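Local coordinates for virulence factor (Pectobacterium carotovorum, PDB 2W3Y), which is a virulence factor that is S-palmitoylated and binds lipid vesicles, probably acting at membranes during infection of Drosophila, at residues A[126-130]-A[144-148]. Coordinates in Å, arbitrary orientation, origin at the centre of the assembly. Numbering follows the deposited sequence.
Sequences AKSVI and FATFL. With PLM (palmitic acid), chain C.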
ATOM      1  N   ALA A 126      14.158  -5.165  -6.117  1.00 22.63           N
ATOM      2  CA  ALA A 126      13.319  -5.267  -4.922  1.00 23.38           C
ATOM      3  C   ALA A 126      13.672  -4.207  -3.881  1.00 23.41           C
ATOM      4  O   ALA A 126      12.777  -3.587  -3.290  1.00 23.36           O
ATOM      5  CB  ALA A 126      13.393  -6.691  -4.311  1.00 22.83           C
ATOM      6  N   LYS A 127      14.971  -4.006  -3.649  1.00 23.45           N
ATOM      7  CA  LYS A 127      15.445  -2.920  -2.767  1.00 23.58           C
ATOM      8  C   LYS A 127      15.037  -1.514  -3.256  1.00 23.65           C
ATOM      9  O   LYS A 127      14.639  -0.660  -2.454  1.00 22.95           O
ATOM     10  CB  LYS A 127      16.966  -2.987  -2.600  1.00 23.62           C
ATOM     11  CG  LYS A 127      17.511  -2.098  -1.481  1.00 25.90           C
ATOM     12  CD  LYS A 127      18.958  -2.426  -1.196  1.00 30.32           C
ATOM     13  CE  LYS A 127      19.299  -2.204   0.270  1.00 33.20           C
ATOM     14  NZ  LYS A 127      20.619  -2.802   0.621  1.00 36.05           N
ATOM     15  N   SER A 128      15.150  -1.274  -4.565  1.00 23.39           N
ATOM     16  CA  SER A 128      14.694  -0.014  -5.147  1.00 23.59           C
ATOM     17  C   SER A 128      13.214   0.235  -4.883  1.00 22.65           C
ATOM     18  O   SER A 128      12.841   1.363  -4.590  1.00 23.11           O
ATOM     19  CB  SER A 128      14.981   0.059  -6.653  1.00 23.39           C
ATOM     20  OG  SER A 128      16.358  -0.195  -6.908  1.00 26.32           O
ATOM     21  N   VAL A 129      12.388  -0.808  -4.991  1.00 22.40           N
ATOM     22  CA  VAL A 129      10.941  -0.697  -4.708  1.00 22.48           C
ATOM     23  C   VAL A 129      10.665  -0.313  -3.246  1.00 21.98           C
ATOM     24  O   VAL A 129       9.914   0.622  -2.996  1.00 21.65           O
ATOM     25  CB  VAL A 129      10.143  -1.980  -5.113  1.00 22.24           C
ATOM     26  CG1 VAL A 129       8.684  -1.899  -4.666  1.00 21.96           C
ATOM     27  CG2 VAL A 129      10.208  -2.209  -6.630  1.00 23.59           C
ATOM     28  N   ILE A 130      11.263  -1.031  -2.293  1.00 21.76           N
ATOM     29  CA  ILE A 130      11.044  -0.734  -0.866  1.00 22.34           C
ATOM     30  C   ILE A 130      11.506   0.692  -0.536  1.00 21.71           C
ATOM     31  O   ILE A 130      10.796   1.452   0.143  1.00 21.20           O
ATOM     32  CB  ILE A 130      11.741  -1.781   0.096  1.00 22.24           C
ATOM     33  CG1 ILE A 130      11.194  -3.197  -0.103  1.00 23.55           C
ATOM     34  CG2 ILE A 130      11.614  -1.372   1.576  1.00 23.57           C
ATOM     35  CD1 ILE A 130       9.688  -3.401   0.234  1.00 21.44           C
ATOM     36  N   PHE A 144      11.534  -9.959   1.120  1.00 24.42           N
ATOM     37  CA  PHE A 144      10.721  -9.261   0.111  1.00 23.14           C
ATOM     38  C   PHE A 144      11.200  -9.604  -1.313  1.00 22.83           C
ATOM     39  O   PHE A 144      10.376  -9.818  -2.213  1.00 22.51           O
ATOM     40  CB  PHE A 144      10.739  -7.750   0.352  1.00 23.39           C
ATOM     41  CG  PHE A 144      10.010  -6.955  -0.701  1.00 23.52           C
ATOM     42  CD1 PHE A 144       8.618  -6.973  -0.764  1.00 25.58           C
ATOM     43  CD2 PHE A 144      10.708  -6.194  -1.632  1.00 23.49           C
ATOM     44  CE1 PHE A 144       7.931  -6.237  -1.750  1.00 25.62           C
ATOM     45  CE2 PHE A 144      10.027  -5.457  -2.625  1.00 24.87           C
ATOM     46  CZ  PHE A 144       8.629  -5.481  -2.666  1.00 22.64           C
ATOM     47  N   ALA A 145      12.523  -9.663  -1.516  1.00 21.98           N
ATOM     48  CA  ALA A 145      13.083 -10.025  -2.827  1.00 22.06           C
ATOM     49  C   ALA A 145      12.587 -11.381  -3.335  1.00 22.00           C
ATOM     50  O   ALA A 145      12.252 -11.509  -4.522  1.00 21.80           O
ATOM     51  CB  ALA A 145      14.626  -9.954  -2.842  1.00 22.12           C
ATOM     52  N   THR A 146      12.547 -12.385  -2.450  1.00 21.64           N
ATOM     53  CA  THR A 146      11.974 -13.692  -2.780  1.00 21.49           C
ATOM     54  C   THR A 146      10.476 -13.584  -3.095  1.00 21.51           C
ATOM     55  O   THR A 146       9.995 -14.178  -4.069  1.00 21.25           O
ATOM     56  CB  THR A 146      12.233 -14.774  -1.668  1.00 21.68           C
ATOM     57  OG1 THR A 146      13.643 -14.987  -1.529  1.00 22.57           O
ATOM     58  CG2 THR A 146      11.573 -16.099  -2.013  1.00 19.91           C
ATOM     59  N   PHE A 147       9.737 -12.830  -2.285  1.00 21.80           N
ATOM     60  CA  PHE A 147       8.307 -12.648  -2.563  1.00 22.03           C
ATOM     61  C   PHE A 147       8.070 -12.062  -3.971  1.00 22.29           C
ATOM     62  O   PHE A 147       7.224 -12.559  -4.734  1.00 21.67           O
ATOM     63  CB  PHE A 147       7.637 -11.728  -1.531  1.00 22.60           C
ATOM     64  CG  PHE A 147       6.329 -11.165  -2.016  1.00 23.04           C
ATOM     65  CD1 PHE A 147       5.176 -11.952  -1.995  1.00 23.03           C
ATOM     66  CD2 PHE A 147       6.264  -9.874  -2.563  1.00 24.76           C
ATOM     67  CE1 PHE A 147       3.966 -11.461  -2.479  1.00 22.37           C
ATOM     68  CE2 PHE A 147       5.054  -9.378  -3.065  1.00 23.11           C
ATOM     69  CZ  PHE A 147       3.916 -10.175  -3.022  1.00 22.18           C
ATOM     70  N   LEU A 148       8.802 -10.995  -4.287  1.00 22.73           N
ATOM     71  CA  LEU A 148       8.563 -10.208  -5.496  1.00 24.06           C
ATOM     72  C   LEU A 148       8.965 -11.010  -6.720  1.00 25.05           C
ATOM     73  O   LEU A 148       8.279 -10.981  -7.753  1.00 24.55           O
ATOM     74  CB  LEU A 148       9.304  -8.862  -5.437  1.00 24.17           C
ATOM     75  CG  LEU A 148       8.900  -7.768  -6.431  1.00 24.32           C
ATOM     76  CD1 LEU A 148       7.493  -7.213  -6.150  1.00 23.35           C
ATOM     77  CD2 LEU A 148       9.948  -6.655  -6.482  1.00 24.46           C
TER
HETATM   78  C1  PLM C1278      11.097  -9.399 -10.060  1.00 40.12           C
HETATM   79  O2  PLM C1278      11.390 -10.317 -10.871  1.00 38.78           O
HETATM   80  C2  PLM C1278      10.416  -8.127 -10.551  1.00 40.54           C
HETATM   81  C3  PLM C1278       8.958  -8.006 -10.117  1.00 40.99           C
HETATM   82  C4  PLM C1278       8.275  -6.745 -10.649  1.00 41.08           C
HETATM   83  C5  PLM C1278       8.660  -5.486  -9.872  1.00 41.48           C
HETATM   84  C6  PLM C1278       8.507  -4.212 -10.702  1.00 41.63           C
HETATM   85  C7  PLM C1278       8.480  -2.971  -9.812  1.00 42.45           C
HETATM   86  C8  PLM C1278       8.986  -1.708 -10.517  1.00 42.31           C
HETATM   87  C9  PLM C1278       7.811  -0.773 -10.798  1.00 43.95           C
HETATM   88  CA  PLM C1278       7.831   0.517  -9.985  1.00 43.76           C
HETATM   89  CB  PLM C1278       6.676   0.572  -8.991  1.00 43.42           C
HETATM   90  CC  PLM C1278       7.026   1.488  -7.828  1.00 42.37           C
HETATM   91  CD  PLM C1278       6.569   0.916  -6.494  1.00 42.06           C
HETATM   92  CE  PLM C1278       5.602   1.878  -5.821  1.00 41.91           C
HETATM   93  CF  PLM C1278       5.469   1.593  -4.332  1.00 41.75           C
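Part of the wall of the palmitate pocket is built here, where segments 126-130 and 144-148, on helices 125-134 and 142-159, cross at 105° with their axes 10.0 Å apart. Ala-126 sits at the crossing: its CB lies 3.7 Å from CA and 3.8 Å from CB of Ala-145, and the small side chains let the backbones close to 5.2 Å between these two CA atoms. Beside them Phe-144 reaches across to helix 125-134. Ile-130 CD1 rests over the face of the Phe-144 ring in a CH-pi contact, 3.4 Å from the centroid, while Ala-126 O, which also accepts the helical bond from Ile-130 N (3.1 Å), meets the ring edge 3.4 Å from Phe-144 CE2. Tyr-47 and Phe-266, on strands of the large sheet, add further cover to Ile-130. Toward the lipid, Val-129 CG2 and Leu-148 CD2 approach to 4.5 Å, and each residue also touches the acyl chain: Val-129 CG2 to PLM C7 and Leu-148 CG to PLM C3, both 3.7 Å. The apolar side-chain packing thus merges helix interface and greasy acyl-chain lining.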